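Local coordinates for protein adenylate kinase (Cryptosporidium parvum Iowa II, PDB 3BE4) that probably transfers a phosphate between ATP and AMP as an adenylate kinase, and is held here with the two-substrate mimic bis(adenosine)-5'-pentaphosphate across its active site, at residues I25-T36 with V81-F91; S56-V64 with D166-R176. All blocks are in the same frame, centred on the assembly; numbering follows the deposited sequence. Where two conformers were deposited one is given.

Contact 1. Residues I25-T36 with V81-F91; sequences IKKEYGLAHLST and VCVNGFVLDGF. With AP5 (bis(adenosine)-5'-pentaphosphate), chain C.
The imidazole of H33 meets the carboxylate of D89 edge-on: the two planes lie 16° apart, and H33 NE2 donates to the anti lone pair of D89 OD2 at 2.7 Å, the oxygen sitting almost exactly in the ring plane. V87 O and D89 CB also lie at the edge of this ring, while S35 N, two residues on, stands over the rim of one face. With CG anti to the backbone N in both residues (chi1 172° in H33), ring and carboxylate run along the same face of the sheet, one over each strand. F91 CD1 lies 3.6 Å from AP5 N6A, which is near the ring plane; T36 CG2 comes against the F91 ring obliquely, the two side chains crossing at about a right angle.

Beneath the H33-D89 pair, strands 32-35 and 86-89 run parallel at 15°, bonded in turn from A32 N to G85 O, V87 N to A32 O (2.8 Å), L34 N to V87 O and D89 N to L34 O. This joins the edge strand of the parallel sheet in the P-loop NTPase core to its neighbour. On the face opposite H33, L34 and L88 lie side by side, L88 CD2 3.7 Å from L34 CB, while L34 CD1 reaches C82 SG. V87 CG1 packs on I25 CG2 of helix 18-29 at 3.9 Å.

Just past the C-terminal ends of the strands, T36 OG1 donates to AP5 N7A (2.8 Å) and G90 O accepts from AP5 N6A (3.0 Å), a carbonyl also bonded by R93. One water donates to both D89 O and AP5 O2A.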
loop_
_atom_site.group_PDB
_atom_site.type_symbol
_atom_site.label_atom_id
_atom_site.label_comp_id
_atom_site.label_asym_id
_atom_site.label_seq_id
_atom_site.Cartn_x
_atom_site.Cartn_y
_atom_site.Cartn_z
ATOM N N ILE A 25 3.034 -0.187 -11.544
ATOM C CA ILE A 25 1.600 -0.236 -11.910
ATOM C C ILE A 25 1.062 1.148 -12.291
ATOM O O ILE A 25 0.294 1.296 -13.261
ATOM C CB ILE A 25 0.806 -0.813 -10.700
ATOM C CG1 ILE A 25 1.131 -2.308 -10.481
ATOM C CG2 ILE A 25 -0.716 -0.626 -10.916
ATOM C CD1 ILE A 25 0.501 -2.863 -9.132
ATOM N N LYS A 26 1.418 2.222 -11.563
ATOM C CA LYS A 26 0.985 3.590 -11.864
ATOM C C LYS A 26 1.467 3.935 -13.234
ATOM O O LYS A 26 0.701 4.527 -14.035
ATOM C CB LYS A 26 1.801 4.577 -10.966
ATOM C CG LYS A 26 1.219 4.762 -9.838
ATOM C CD LYS A 26 2.232 5.453 -8.835
ATOM C CE LYS A 26 3.242 6.471 -9.338
ATOM N NZ LYS A 26 3.881 7.120 -8.049
ATOM N N LYS A 27 2.689 3.604 -13.517
ATOM C CA LYS A 27 3.314 4.153 -14.703
ATOM C C LYS A 27 2.843 3.293 -15.890
ATOM O O LYS A 27 2.406 3.862 -16.910
ATOM C CB LYS A 27 4.813 4.141 -14.570
ATOM N N GLU A 28 2.773 1.996 -15.762
ATOM C CA GLU A 28 2.477 1.185 -16.949
ATOM C C GLU A 28 1.003 1.207 -17.281
ATOM O O GLU A 28 0.603 0.989 -18.449
ATOM C CB GLU A 28 2.803 -0.267 -16.607
ATOM C CG GLU A 28 3.126 -1.054 -17.804
ATOM C CD GLU A 28 4.606 -1.383 -17.721
ATOM O OE1 GLU A 28 4.949 -2.540 -18.014
ATOM O OE2 GLU A 28 5.386 -0.502 -17.269
ATOM N N TYR A 29 0.195 1.185 -16.212
ATOM C CA TYR A 29 -1.290 1.063 -16.413
ATOM C C TYR A 29 -2.027 2.394 -16.234
ATOM O O TYR A 29 -3.249 2.391 -16.430
ATOM C CB TYR A 29 -1.883 -0.013 -15.536
ATOM C CG TYR A 29 -1.301 -1.301 -15.783
ATOM C CD1 TYR A 29 -1.864 -2.173 -16.694
ATOM C CD2 TYR A 29 -0.181 -1.703 -15.040
ATOM C CE1 TYR A 29 -1.269 -3.420 -17.004
ATOM C CE2 TYR A 29 0.447 -2.944 -15.288
ATOM C CZ TYR A 29 -0.119 -3.807 -16.247
ATOM O OH TYR A 29 0.477 -5.036 -16.420
ATOM N N GLY A 30 -1.372 3.451 -15.752
ATOM C CA GLY A 30 -2.010 4.835 -15.634
ATOM C C GLY A 30 -3.089 4.867 -14.565
ATOM O O GLY A 30 -4.109 5.578 -14.683
ATOM N N LEU A 31 -2.809 4.110 -13.497
ATOM C CA LEU A 31 -3.788 4.050 -12.375
ATOM C C LEU A 31 -3.438 5.033 -11.291
ATOM O O LEU A 31 -2.248 5.329 -11.048
ATOM C CB LEU A 31 -3.791 2.655 -11.795
ATOM C CG LEU A 31 -3.939 1.458 -12.749
ATOM C CD1 LEU A 31 -4.130 0.073 -11.983
ATOM C CD2 LEU A 31 -5.175 1.672 -13.678
ATOM N N ALA A 32 -4.458 5.446 -10.497
ATOM C CA ALA A 32 -4.152 6.344 -9.355
ATOM C C ALA A 32 -3.647 5.432 -8.207
ATOM O O ALA A 32 -4.281 4.397 -8.043
ATOM C CB ALA A 32 -5.455 6.937 -8.876
ATOM N N HIS A 33 -2.538 5.763 -7.560
ATOM C CA HIS A 33 -2.085 4.902 -6.502
ATOM C C HIS A 33 -2.611 5.537 -5.182
ATOM O O HIS A 33 -2.224 6.687 -4.842
ATOM C CB HIS A 33 -0.597 4.976 -6.529
ATOM C CG HIS A 33 0.022 4.282 -5.372
ATOM N ND1 HIS A 33 1.243 4.669 -4.889
ATOM C CD2 HIS A 33 -0.390 3.212 -4.625
ATOM C CE1 HIS A 33 1.573 3.902 -3.844
ATOM N NE2 HIS A 33 0.620 2.976 -3.704
ATOM N N LEU A 34 -3.415 4.790 -4.415
ATOM C CA LEU A 34 -3.850 5.274 -3.143
ATOM C C LEU A 34 -3.292 4.454 -1.973
ATOM O O LEU A 34 -3.785 3.355 -1.787
ATOM C CB LEU A 34 -5.377 5.219 -3.075
ATOM C CG LEU A 34 -6.271 6.291 -3.812
ATOM C CD1 LEU A 34 -6.278 6.092 -5.206
ATOM C CD2 LEU A 34 -7.762 6.169 -3.392
ATOM N N SER A 35 -2.191 4.924 -1.376
ATOM C CA SER A 35 -1.619 4.313 -0.221
ATOM C C SER A 35 -2.191 5.112 0.923
ATOM O O SER A 35 -1.768 6.276 1.043
ATOM C CB SER A 35 -0.107 4.390 -0.294
ATOM O OG SER A 35 0.506 4.219 0.976
ATOM N N THR A 36 -3.064 4.509 1.817
ATOM C CA THR A 36 -3.533 5.299 2.858
ATOM C C THR A 36 -2.390 5.607 3.905
ATOM O O THR A 36 -2.477 6.684 4.559
ATOM C CB THR A 36 -4.631 4.532 3.601
ATOM O OG1 THR A 36 -4.308 3.178 3.560
ATOM C CG2 THR A 36 -5.972 4.706 2.838
ATOM N N VAL A 81 -10.551 11.293 -8.853
ATOM C CA VAL A 81 -9.142 10.785 -8.950
ATOM C C VAL A 81 -9.095 9.336 -9.470
ATOM O O VAL A 81 -8.059 8.935 -10.048
ATOM C CB VAL A 81 -8.455 10.940 -7.543
ATOM C CG1 VAL A 81 -7.074 10.247 -7.490
ATOM C CG2 VAL A 81 -8.323 12.420 -7.194
ATOM N N CYS A 82 -10.205 8.603 -9.344
ATOM C CA CYS A 82 -10.122 7.137 -9.523
ATOM C C CYS A 82 -10.819 6.662 -10.763
ATOM O O CYS A 82 -10.927 5.477 -11.064
ATOM C CB CYS A 82 -10.812 6.395 -8.378
ATOM S SG CYS A 82 -9.869 6.773 -6.870
ATOM N N VAL A 83 -11.441 7.592 -11.525
ATOM C CA VAL A 83 -12.231 7.209 -12.713
ATOM C C VAL A 83 -11.445 6.477 -13.790
ATOM O O VAL A 83 -12.008 5.601 -14.516
ATOM C CB VAL A 83 -13.067 8.410 -13.290
ATOM C CG1 VAL A 83 -13.770 9.216 -12.134
ATOM C CG2 VAL A 83 -12.219 9.292 -14.351
ATOM N N ASN A 84 -10.164 6.781 -13.861
ATOM C CA ASN A 84 -9.276 6.094 -14.792
ATOM C C ASN A 84 -8.599 4.812 -14.223
ATOM O O ASN A 84 -7.708 4.266 -14.798
ATOM C CB ASN A 84 -8.269 7.049 -15.411
ATOM C CG ASN A 84 -8.872 7.894 -16.556
ATOM O OD1 ASN A 84 -9.892 7.552 -17.125
ATOM N ND2 ASN A 84 -8.202 8.967 -16.864
ATOM N N GLY A 85 -9.089 4.337 -13.085
ATOM C CA GLY A 85 -8.535 3.121 -12.512
ATOM C C GLY A 85 -7.731 3.515 -11.245
ATOM O O GLY A 85 -7.358 4.649 -11.022
ATOM N N PHE A 86 -7.501 2.472 -10.450
ATOM C CA PHE A 86 -6.765 2.806 -9.202
ATOM C C PHE A 86 -6.156 1.499 -8.710
ATOM O O PHE A 86 -6.536 0.397 -9.064
ATOM C CB PHE A 86 -7.797 3.270 -8.121
ATOM C CG PHE A 86 -8.942 2.322 -7.816
ATOM C CD1 PHE A 86 -8.766 1.289 -6.910
ATOM C CD2 PHE A 86 -10.262 2.586 -8.330
ATOM C CE1 PHE A 86 -9.820 0.415 -6.581
ATOM C CE2 PHE A 86 -11.323 1.759 -7.984
ATOM C CZ PHE A 86 -11.117 0.647 -7.101
ATOM N N VAL A 87 -5.087 1.739 -7.905
ATOM C CA VAL A 87 -4.525 0.641 -7.124
ATOM C C VAL A 87 -4.443 1.081 -5.646
ATOM O O VAL A 87 -3.845 2.096 -5.325
ATOM C CB VAL A 87 -3.135 0.164 -7.654
ATOM C CG1 VAL A 87 -2.095 1.311 -7.846
ATOM C CG2 VAL A 87 -2.617 -0.943 -6.743
ATOM N N LEU A 88 -5.214 0.363 -4.845
ATOM C CA LEU A 88 -5.297 0.619 -3.338
ATOM C C LEU A 88 -4.257 -0.248 -2.662
ATOM O O LEU A 88 -4.076 -1.386 -2.990
ATOM C CB LEU A 88 -6.705 0.248 -2.835
ATOM C CG LEU A 88 -7.815 0.953 -3.534
ATOM C CD1 LEU A 88 -9.201 0.531 -2.933
ATOM C CD2 LEU A 88 -7.704 2.370 -3.658
ATOM N N ASP A 89 -3.479 0.400 -1.720
ATOM C CA ASP A 89 -2.268 -0.230 -1.225
ATOM C C ASP A 89 -2.367 0.080 0.321
ATOM O O ASP A 89 -2.250 1.193 0.830
ATOM C CB ASP A 89 -1.123 0.610 -1.895
ATOM C CG ASP A 89 0.218 0.497 -1.175
ATOM O OD1 ASP A 89 0.344 -0.249 -0.117
ATOM O OD2 ASP A 89 1.164 1.201 -1.699
ATOM N N GLY A 90 -2.586 -1.058 0.985
ATOM C CA GLY A 90 -2.743 -0.865 2.468
ATOM C C GLY A 90 -4.157 -0.503 2.847
ATOM O O GLY A 90 -4.354 0.061 3.911
ATOM N N PHE A 91 -5.063 -0.527 1.889
ATOM C CA PHE A 91 -6.509 -0.234 2.172
ATOM C C PHE A 91 -7.221 -1.073 1.170
ATOM O O PHE A 91 -6.851 -1.072 -0.002
ATOM C CB PHE A 91 -6.837 1.274 1.908
ATOM C CG PHE A 91 -8.280 1.560 2.034
ATOM C CD1 PHE A 91 -8.821 2.005 3.255
ATOM C CD2 PHE A 91 -9.119 1.277 0.982
ATOM C CE1 PHE A 91 -10.244 2.185 3.354
ATOM C CE2 PHE A 91 -10.525 1.503 1.106
ATOM C CZ PHE A 91 -11.069 1.901 2.286
HETATM P PA AP5 C . 1.892 2.102 5.316
HETATM O O1A AP5 C . 2.736 3.307 4.867
HETATM O O2A AP5 C . 1.036 1.426 4.351
HETATM O O3A AP5 C . 2.855 1.036 6.022
HETATM P PB AP5 C . 2.739 -0.543 6.167
HETATM O O1B AP5 C . 1.353 -0.974 6.138
HETATM O O2B AP5 C . 3.662 -0.936 7.327
HETATM O O3B AP5 C . 3.458 -0.994 4.716
HETATM P PG AP5 C . 4.777 -0.467 4.056
HETATM O O1G AP5 C . 5.853 -0.511 5.085
HETATM O O2G AP5 C . 4.441 0.803 3.389
HETATM O O3G AP5 C . 4.944 -1.673 3.049
HETATM P PD AP5 C . 4.911 -1.822 1.424
HETATM O O1D AP5 C . 4.527 -0.525 0.854
HETATM O O2D AP5 C . 4.140 -3.049 1.165
HETATM O O3D AP5 C . 6.432 -2.199 1.104
HETATM P PE AP5 C . 7.525 -1.314 0.354
HETATM O O1E AP5 C . 7.677 -0.072 1.057
HETATM O O2E AP5 C . 7.266 -1.262 -1.138
HETATM O O5F AP5 C . 0.926 2.468 6.535
HETATM C C5F AP5 C . 1.571 3.289 7.521
HETATM C C4F AP5 C . 0.641 3.119 8.793
HETATM O O4F AP5 C . -0.447 3.994 8.612
HETATM C C3F AP5 C . 0.052 1.792 9.087
HETATM O O3F AP5 C . 0.947 0.959 9.790
HETATM C C2F AP5 C . -1.108 2.283 9.978
HETATM O O2F AP5 C . -0.602 2.813 11.264
HETATM C C1F AP5 C . -1.656 3.466 9.201
HETATM N N9A AP5 C . -2.591 3.027 8.200
HETATM C C8A AP5 C . -2.322 3.079 6.804
HETATM N N7A AP5 C . -3.365 2.629 6.125
HETATM C C5A AP5 C . -4.366 2.319 7.068
HETATM C C6A AP5 C . -5.665 1.875 6.910
HETATM N N6A AP5 C . -6.274 1.453 5.796
HETATM N N1A AP5 C . -6.359 1.688 8.132
HETATM C C2A AP5 C . -5.786 2.049 9.260
HETATM N N3A AP5 C . -4.527 2.496 9.460
HETATM C C4A AP5 C . -3.810 2.709 8.264
HETATM O O5J AP5 C . 8.774 -2.256 0.490
HETATM C C5J AP5 C . 9.452 -2.422 1.831
HETATM C C4J AP5 C . 10.944 -2.627 1.493
HETATM O O4J AP5 C . 11.234 -3.812 0.726
HETATM C C3J AP5 C . 11.555 -1.398 0.814
HETATM O O3J AP5 C . 12.865 -1.201 1.302
HETATM C C2J AP5 C . 11.637 -1.963 -0.570
HETATM O O2J AP5 C . 12.695 -1.363 -1.303
HETATM C C1J AP5 C . 12.011 -3.379 -0.516
HETATM N N9B AP5 C . 11.540 -4.295 -1.508
HETATM C C8B AP5 C . 10.351 -4.212 -2.231
HETATM N N7B AP5 C . 10.258 -5.308 -3.006
HETATM C C5B AP5 C . 11.372 -6.086 -2.798
HETATM C C6B AP5 C . 11.738 -7.411 -3.195
HETATM N N6B AP5 C . 10.962 -8.085 -4.043
HETATM N N1B AP5 C . 12.921 -7.911 -2.741
HETATM C C2B AP5 C . 13.668 -7.199 -1.790
HETATM N N3B AP5 C . 13.322 -5.969 -1.301
HETATM C C4B AP5 C . 12.116 -5.443 -1.730
HETATM O O HOH W 1 -1.178 2.171 3.139
#

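Contact 2. Residues S56-V64 with D166-R176; sequences SIIESGNFV and DDDNAEAVKVR. With AP5 (bis(adenosine)-5'-pentaphosphate), chain C.
Helix 56-60 ends against the start of helix 170-176, the two short axes lying 87° apart and 9.3 Å at closest approach. The closest backbones are those of E59 with D167 and G61 with A172, whose CA atoms stand 4.2 and 4.4 Å apart. G61, with positive phi, closes the first helix in a Schellman motif; N169 is the N-cap of the second, its OD1 accepting from A172 N. The same amide gives ND2 to D166 O, in the plane of both groups, and more weakly to E59 O at 3.3 Å, so the cap side chain makes a weak link to the end of the other helix.

The methyl of A172 also presses on E59 O, while V175 straddles S60 O and lays CG1 3.6 Å from G61 C; its CG1 is anti to the backbone N (chi1 -177°), which carries that branch over the glycine toward the amide of N62. R176 CG runs alongside G61 O before the chain bends at chi2 and chi3. Its guanidinium then meets AP5 O2B edge-on, through NE (2.8 Å) and NH2 (2.6 Å), and D168 OD1 at another part of the edge through NH1. D167 OD2 lies over the centre of one face, a long charge contact with no N-H directed at it, and is paired with R165. A water donates to D167 OD2 and I58 O and meets AP5 O3F.

E59 and D166 stack their carboxylates nearly parallel, 11° apart, with K55 bridged to E59 OE2, which probably eases the like charge. D168, in a salt bridge at the edge, probably helps set the rotation of the R176 guanidinium, with D167 over one face, so that NE and NH2 meet the phosphate; this grip is consistent with the lid-closed state expected of an adenylate kinase with AP5 bound.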
loop_
_atom_site.group_PDB
_atom_site.type_symbol
_atom_site.label_atom_id
_atom_site.label_comp_id
_atom_site.label_asym_id
_atom_site.label_seq_id
_atom_site.Cartn_x
_atom_site.Cartn_y
_atom_site.Cartn_z
ATOM N N SER A 56 1.074 9.594 16.507
ATOM C CA SER A 56 1.487 8.585 17.464
ATOM C C SER A 56 0.958 7.174 17.124
ATOM O O SER A 56 1.688 6.196 17.316
ATOM C CB SER A 56 1.043 9.066 18.899
ATOM O OG SER A 56 1.573 8.131 19.809
ATOM N N ILE A 57 -0.306 7.098 16.763
ATOM C CA ILE A 57 -0.905 5.806 16.392
ATOM C C ILE A 57 -0.096 5.110 15.275
ATOM O O ILE A 57 0.317 3.968 15.435
ATOM C CB ILE A 57 -2.366 5.998 15.984
ATOM C CG1 ILE A 57 -3.250 6.478 17.190
ATOM C CG2 ILE A 57 -2.800 4.736 15.285
ATOM C CD1 ILE A 57 -4.535 7.030 16.721
ATOM N N ILE A 58 0.284 5.866 14.194
ATOM C CA ILE A 58 1.103 5.279 13.125
ATOM C C ILE A 58 2.456 4.855 13.628
ATOM O O ILE A 58 2.888 3.750 13.363
ATOM C CB ILE A 58 1.260 6.400 11.996
ATOM C CG1 ILE A 58 -0.113 6.551 11.406
ATOM C CG2 ILE A 58 2.382 6.092 11.096
ATOM C CD1 ILE A 58 -0.170 7.807 10.467
ATOM N N GLU A 59 3.149 5.715 14.425
ATOM C CA GLU A 59 4.464 5.329 14.875
ATOM C C GLU A 59 4.411 4.186 15.922
ATOM O O GLU A 59 5.427 3.510 16.209
ATOM C CB GLU A 59 5.164 6.647 15.357
ATOM C CG GLU A 59 5.278 7.655 14.085
ATOM C CD GLU A 59 5.975 8.980 14.384
ATOM O OE1 GLU A 59 6.386 9.201 15.584
ATOM O OE2 GLU A 59 6.145 9.779 13.425
ATOM N N SER A 60 3.213 3.858 16.498
ATOM C CA SER A 60 3.083 2.721 17.483
ATOM C C SER A 60 2.878 1.394 16.637
ATOM O O SER A 60 2.985 0.318 17.132
ATOM C CB SER A 60 1.870 2.967 18.354
ATOM O OG SER A 60 0.650 2.737 17.648
ATOM N N GLY A 61 2.492 1.583 15.366
ATOM C CA GLY A 61 2.154 0.455 14.449
ATOM C C GLY A 61 0.723 0.098 14.430
ATOM O O GLY A 61 0.344 -0.811 13.658
ATOM N N ASN A 62 -0.125 0.778 15.195
ATOM C CA ASN A 62 -1.542 0.481 15.236
ATOM C C ASN A 62 -2.309 1.108 14.117
ATOM O O ASN A 62 -1.782 2.051 13.455
ATOM C CB ASN A 62 -2.139 0.978 16.626
ATOM C CG ASN A 62 -1.795 -0.003 17.756
ATOM O OD1 ASN A 62 -2.356 -1.105 17.826
ATOM N ND2 ASN A 62 -0.830 0.388 18.587
ATOM N N PHE A 63 -3.522 0.623 13.894
ATOM C CA PHE A 63 -4.390 1.163 12.929
ATOM C C PHE A 63 -5.005 2.488 13.326
ATOM O O PHE A 63 -5.479 2.642 14.465
ATOM C CB PHE A 63 -5.572 0.270 12.585
ATOM C CG PHE A 63 -5.182 -0.990 11.906
ATOM C CD1 PHE A 63 -3.830 -1.254 11.448
ATOM C CD2 PHE A 63 -6.189 -1.960 11.661
ATOM C CE1 PHE A 63 -3.505 -2.484 10.732
ATOM C CE2 PHE A 63 -5.898 -3.165 10.994
ATOM C CZ PHE A 63 -4.583 -3.413 10.421
ATOM N N VAL A 64 -5.133 3.430 12.369
ATOM C CA VAL A 64 -5.910 4.569 12.607
ATOM C C VAL A 64 -7.357 4.128 12.442
ATOM O O VAL A 64 -7.645 3.091 11.821
ATOM C CB VAL A 64 -5.465 5.634 11.543
ATOM C CG1 VAL A 64 -6.406 6.817 11.452
ATOM C CG2 VAL A 64 -4.011 6.054 11.860
ATOM N N ASP A 166 9.684 6.662 10.973
ATOM C CA ASP A 166 9.648 6.506 12.422
ATOM C C ASP A 166 8.870 5.308 12.803
ATOM O O ASP A 166 9.102 4.865 13.965
ATOM C CB ASP A 166 9.036 7.705 13.085
ATOM C CG ASP A 166 9.946 8.931 13.072
ATOM O OD1 ASP A 166 10.409 9.434 14.077
ATOM O OD2 ASP A 166 10.216 9.555 11.990
ATOM N N ASP A 167 8.010 4.727 11.939
ATOM C CA ASP A 167 7.318 3.533 12.407
ATOM C C ASP A 167 8.113 2.227 12.174
ATOM O O ASP A 167 7.621 1.122 12.458
ATOM C CB ASP A 167 5.920 3.422 11.716
ATOM C CG ASP A 167 5.950 3.317 10.198
ATOM O OD1 ASP A 167 6.842 3.879 9.605
ATOM O OD2 ASP A 167 4.927 2.860 9.572
ATOM N N ASP A 168 9.322 2.383 11.590
ATOM C CA ASP A 168 10.184 1.271 11.344
ATOM C C ASP A 168 11.045 0.891 12.586
ATOM O O ASP A 168 11.889 -0.032 12.504
ATOM C CB ASP A 168 11.011 1.504 10.068
ATOM C CG ASP A 168 10.113 1.267 8.814
ATOM O OD1 ASP A 168 8.961 0.726 8.848
ATOM O OD2 ASP A 168 10.604 1.744 7.728
ATOM N N ASN A 169 10.522 1.173 13.746
ATOM C CA ASN A 169 11.251 0.786 14.969
ATOM C C ASN A 169 10.733 -0.635 15.365
ATOM O O ASN A 169 9.634 -1.070 14.932
ATOM C CB ASN A 169 10.911 1.807 16.048
ATOM C CG ASN A 169 9.385 1.821 16.410
ATOM O OD1 ASN A 169 8.859 0.997 17.309
ATOM N ND2 ASN A 169 8.625 2.735 15.806
ATOM N N ALA A 170 11.532 -1.359 16.173
ATOM C CA ALA A 170 11.288 -2.793 16.384
ATOM C C ALA A 170 9.912 -3.045 17.004
ATOM O O ALA A 170 9.204 -3.956 16.527
ATOM C CB ALA A 170 12.365 -3.382 17.368
ATOM N N GLU A 171 9.503 -2.261 18.012
ATOM C CA GLU A 171 8.202 -2.572 18.644
ATOM C C GLU A 171 7.040 -2.316 17.685
ATOM O O GLU A 171 6.092 -3.117 17.574
ATOM C CB GLU A 171 7.977 -1.733 19.882
ATOM C CG GLU A 171 6.740 -2.119 20.671
ATOM C CD GLU A 171 6.568 -3.666 20.879
ATOM O OE1 GLU A 171 7.416 -4.369 21.557
ATOM O OE2 GLU A 171 5.576 -4.168 20.285
ATOM N N ALA A 172 7.097 -1.174 16.936
ATOM C CA ALA A 172 6.015 -0.964 15.940
ATOM C C ALA A 172 5.964 -2.022 14.817
ATOM O O ALA A 172 4.898 -2.314 14.273
ATOM C CB ALA A 172 6.260 0.456 15.239
ATOM N N VAL A 173 7.136 -2.516 14.403
ATOM C CA VAL A 173 7.126 -3.638 13.374
ATOM C C VAL A 173 6.379 -4.811 13.901
ATOM O O VAL A 173 5.568 -5.397 13.217
ATOM C CB VAL A 173 8.512 -4.019 12.910
ATOM C CG1 VAL A 173 8.516 -5.255 12.100
ATOM C CG2 VAL A 173 9.119 -2.820 12.128
ATOM N N LYS A 174 6.640 -5.112 15.186
ATOM C CA LYS A 174 5.847 -6.226 15.838
ATOM C C LYS A 174 4.367 -5.954 15.880
ATOM O O LYS A 174 3.592 -6.854 15.516
ATOM C CB LYS A 174 6.416 -6.414 17.260
ATOM C CG LYS A 174 5.881 -7.735 17.944
ATOM C CD LYS A 174 6.405 -7.821 19.399
ATOM C CE LYS A 174 5.896 -9.062 20.112
ATOM N NZ LYS A 174 6.351 -8.986 21.593
ATOM N N VAL A 175 3.968 -4.771 16.266
ATOM C CA VAL A 175 2.521 -4.331 16.219
ATOM C C VAL A 175 1.950 -4.471 14.825
ATOM O O VAL A 175 0.923 -5.103 14.639
ATOM C CB VAL A 175 2.317 -2.995 16.819
ATOM C CG1 VAL A 175 0.868 -2.647 16.807
ATOM C CG2 VAL A 175 2.815 -3.081 18.258
ATOM N N ARG A 176 2.676 -3.901 13.818
ATOM C CA ARG A 176 2.194 -3.922 12.485
ATOM C C ARG A 176 1.915 -5.327 11.979
ATOM O O ARG A 176 0.863 -5.598 11.350
ATOM C CB ARG A 176 3.210 -3.222 11.471
ATOM C CG ARG A 176 3.134 -1.695 11.610
ATOM C CD ARG A 176 4.483 -1.022 11.394
ATOM N NE ARG A 176 4.736 -1.040 9.933
ATOM C CZ ARG A 176 5.953 -0.709 9.454
ATOM N NH1 ARG A 176 7.005 -0.437 10.275
ATOM N NH2 ARG A 176 6.180 -0.763 8.102
HETATM P PA AP5 C . 1.892 2.102 5.316
HETATM O O1A AP5 C . 2.736 3.307 4.867
HETATM O O2A AP5 C . 1.036 1.426 4.351
HETATM O O3A AP5 C . 2.855 1.036 6.022
HETATM P PB AP5 C . 2.739 -0.543 6.167
HETATM O O1B AP5 C . 1.353 -0.974 6.138
HETATM O O2B AP5 C . 3.662 -0.936 7.327
HETATM O O3B AP5 C . 3.458 -0.994 4.716
HETATM P PG AP5 C . 4.777 -0.467 4.056
HETATM O O1G AP5 C . 5.853 -0.511 5.085
HETATM O O2G AP5 C . 4.441 0.803 3.389
HETATM O O3G AP5 C . 4.944 -1.673 3.049
HETATM P PD AP5 C . 4.911 -1.822 1.424
HETATM O O1D AP5 C . 4.527 -0.525 0.854
HETATM O O2D AP5 C . 4.140 -3.049 1.165
HETATM O O3D AP5 C . 6.432 -2.199 1.104
HETATM P PE AP5 C . 7.525 -1.314 0.354
HETATM O O1E AP5 C . 7.677 -0.072 1.057
HETATM O O2E AP5 C . 7.266 -1.262 -1.138
HETATM O O5F AP5 C . 0.926 2.468 6.535
HETATM C C5F AP5 C . 1.571 3.289 7.521
HETATM C C4F AP5 C . 0.641 3.119 8.793
HETATM O O4F AP5 C . -0.447 3.994 8.612
HETATM C C3F AP5 C . 0.052 1.792 9.087
HETATM O O3F AP5 C . 0.947 0.959 9.790
HETATM C C2F AP5 C . -1.108 2.283 9.978
HETATM O O2F AP5 C . -0.602 2.813 11.264
HETATM C C1F AP5 C . -1.656 3.466 9.201
HETATM N N9A AP5 C . -2.591 3.027 8.200
HETATM C C8A AP5 C . -2.322 3.079 6.804
HETATM N N7A AP5 C . -3.365 2.629 6.125
HETATM C C5A AP5 C . -4.366 2.319 7.068
HETATM C C6A AP5 C . -5.665 1.875 6.910
HETATM N N6A AP5 C . -6.274 1.453 5.796
HETATM N N1A AP5 C . -6.359 1.688 8.132
HETATM C C2A AP5 C . -5.786 2.049 9.260
HETATM N N3A AP5 C . -4.527 2.496 9.460
HETATM C C4A AP5 C . -3.810 2.709 8.264
HETATM O O5J AP5 C . 8.774 -2.256 0.490
HETATM C C5J AP5 C . 9.452 -2.422 1.831
HETATM C C4J AP5 C . 10.944 -2.627 1.493
HETATM O O4J AP5 C . 11.234 -3.812 0.726
HETATM C C3J AP5 C . 11.555 -1.398 0.814
HETATM O O3J AP5 C . 12.865 -1.201 1.302
HETATM C C2J AP5 C . 11.637 -1.963 -0.570
HETATM O O2J AP5 C . 12.695 -1.363 -1.303
HETATM C C1J AP5 C . 12.011 -3.379 -0.516
HETATM N N9B AP5 C . 11.540 -4.295 -1.508
HETATM C C8B AP5 C . 10.351 -4.212 -2.231
HETATM N N7B AP5 C . 10.258 -5.308 -3.006
HETATM C C5B AP5 C . 11.372 -6.086 -2.798
HETATM C C6B AP5 C . 11.738 -7.411 -3.195
HETATM N N6B AP5 C . 10.962 -8.085 -4.043
HETATM N N1B AP5 C . 12.921 -7.911 -2.741
HETATM C C2B AP5 C . 13.668 -7.199 -1.790
HETATM N N3B AP5 C . 13.322 -5.969 -1.301
HETATM C C4B AP5 C . 12.116 -5.443 -1.730
HETATM O O HOH W 2 2.953 2.095 11.164
#

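How the contacts relate
Contacts 1 and 2 lie on opposite sides of the chain's centre, their own centres 25 Å apart; their nearest atoms approach to about 6 Å without touching, and AP5 bridges the gap. They grip the same adenosine from different edges: contact 1 meets the adenine at its N6A/N7A edge, contact 2 at its N3A side, through V64 N, and at the ribose, through N62 O. Their phosphate contacts fall on neighbouring groups, PA for contact 1 and PB for contact 2. A magnesium ion lies about 4 Å from the D89 side chain and about 7 Å from that of R176. Contact 1 thus supplies the core-sheet wall of the pocket, contact 2 the wall formed where the end of helix 52-60 and its following loop meet helix 170-184.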